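Local coordinates for protein greglin (PDB 4GI3) that inhibits serine proteases, most tightly subtilisin and human neutrophil elastase, but not pancreatic trypsin, at residues B[32-37]-B[48-53]. Sequence-based numbering, arbitrary orientation.
Sequences VCVEDS and CEVRKC
V34 of strand 32-36 and V50 of helix 47-57 have the closest CA atoms across the contact, V34 CA to V50 CA at 8.1 Å. This is a helix-on-sheet core, consistent with a small Kazal-like inhibitor fold, in which strand 32-36 is the central member of a three-stranded antiparallel sheet. The contact is wholly apolar and buries 115 Å² in total, 62 Å² of it on V50. V50 CG1, set anti to the backbone N (chi1 -170°), meets V34 CG1 at 3.7 Å, the two side chains running antiparallel, side by side. V50 CG2 lies against V32 CG2 and also reaches V34 CG1 at 4.2 Å. V32 and V34 point to the helix, whereas C33, between them, faces away and is disulfide-bonded to C69. F44 and Y61, from the flanking strands, also touch V50, so both neighbours of the central strand contribute to this core. On the same helix, C48 before V50 and C53 after it are disulfide-bonded to C25 and C76, and K52 NZ forms a salt bridge with E49 OE2, approaching its syn side 22° out of the carboxylate plane. The closest approach between strand and helix is methyl to methyl, V32 CG2 to V50 CG2 at 3.6 Å.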
# COMPACT_ATOMS: atom_id res chain seq x y z
N VAL B 32 -16.80 4.50 7.85
CA VAL B 32 -17.55 4.62 9.10
C VAL B 32 -18.27 5.96 9.15
O VAL B 32 -17.72 7.01 8.80
CB VAL B 32 -16.61 4.43 10.32
CG1 VAL B 32 -16.06 3.00 10.37
CG2 VAL B 32 -15.46 5.43 10.31
N CYS B 33 -19.51 5.92 9.63
CA CYS B 33 -20.35 7.11 9.73
C CYS B 33 -20.31 7.69 11.14
O CYS B 33 -20.45 6.93 12.11
CB CYS B 33 -21.77 6.76 9.30
SG CYS B 33 -22.89 8.17 9.25
N VAL B 34 -20.07 9.01 11.26
CA VAL B 34 -20.02 9.72 12.54
C VAL B 34 -20.96 10.92 12.53
O VAL B 34 -21.27 11.47 11.47
CB VAL B 34 -18.60 10.14 13.03
CG1 VAL B 34 -17.65 8.95 13.17
CG2 VAL B 34 -17.98 11.24 12.16
N GLU B 35 -21.40 11.33 13.73
CA GLU B 35 -22.22 12.51 13.95
C GLU B 35 -21.38 13.47 14.75
O GLU B 35 -20.87 13.11 15.80
CB GLU B 35 -23.53 12.19 14.67
CG GLU B 35 -24.48 13.38 14.72
CD GLU B 35 -25.83 13.17 15.38
OE1 GLU B 35 -26.19 12.00 15.67
OE2 GLU B 35 -26.54 14.17 15.59
N ASP B 36 -21.22 14.69 14.21
CA ASP B 36 -20.46 15.78 14.81
C ASP B 36 -21.31 16.46 15.91
O ASP B 36 -22.51 16.17 16.04
CB ASP B 36 -20.07 16.78 13.68
CG ASP B 36 -19.17 17.96 14.03
OD1 ASP B 36 -18.60 17.97 15.16
OD2 ASP B 36 -19.00 18.86 13.17
N SER B 37 -20.68 17.35 16.69
CA SER B 37 -21.28 18.17 17.75
C SER B 37 -22.37 19.11 17.17
O SER B 37 -23.34 19.42 17.86
CB SER B 37 -20.20 18.98 18.45
OG SER B 37 -20.75 19.92 19.36
N CYS B 48 -9.30 5.14 11.74
CA CYS B 48 -8.06 5.89 11.98
C CYS B 48 -8.21 7.37 11.62
O CYS B 48 -7.75 8.22 12.38
CB CYS B 48 -6.87 5.26 11.26
SG CYS B 48 -5.28 6.04 11.66
N GLU B 49 -8.83 7.67 10.48
CA GLU B 49 -9.03 9.05 10.02
C GLU B 49 -9.96 9.85 10.95
O GLU B 49 -9.68 11.03 11.20
CB GLU B 49 -9.51 9.11 8.57
CG GLU B 49 -8.44 8.72 7.54
CD GLU B 49 -7.15 9.53 7.43
OE1 GLU B 49 -6.15 8.96 6.94
OE2 GLU B 49 -7.14 10.72 7.81
N VAL B 50 -11.00 9.20 11.50
CA VAL B 50 -11.92 9.85 12.45
C VAL B 50 -11.13 10.27 13.69
O VAL B 50 -11.25 11.41 14.14
CB VAL B 50 -13.12 8.97 12.89
CG1 VAL B 50 -14.13 9.80 13.67
CG2 VAL B 50 -13.81 8.29 11.72
N ARG B 51 -10.33 9.32 14.25
CA ARG B 51 -9.50 9.54 15.44
C ARG B 51 -8.48 10.65 15.25
O ARG B 51 -8.23 11.42 16.18
CB ARG B 51 -8.80 8.24 15.86
CG ARG B 51 -9.74 7.19 16.46
CD ARG B 51 -8.96 6.04 17.11
NE ARG B 51 -8.41 5.10 16.13
CZ ARG B 51 -7.13 5.06 15.75
NH1 ARG B 51 -6.25 5.92 16.26
NH2 ARG B 51 -6.72 4.16 14.87
N LYS B 52 -7.90 10.75 14.03
CA LYS B 52 -6.90 11.75 13.66
C LYS B 52 -7.54 13.15 13.76
O LYS B 52 -6.97 14.04 14.39
CB LYS B 52 -6.40 11.47 12.24
CG LYS B 52 -5.28 12.42 11.77
CD LYS B 52 -5.06 12.40 10.25
CE LYS B 52 -4.39 11.15 9.75
NZ LYS B 52 -4.30 11.11 8.26
N CYS B 53 -8.74 13.31 13.15
CA CYS B 53 -9.55 14.53 13.13
C CYS B 53 -9.86 14.97 14.57
O CYS B 53 -9.62 16.13 14.90
CB CYS B 53 -10.81 14.31 12.30
SG CYS B 53 -11.78 15.82 12.00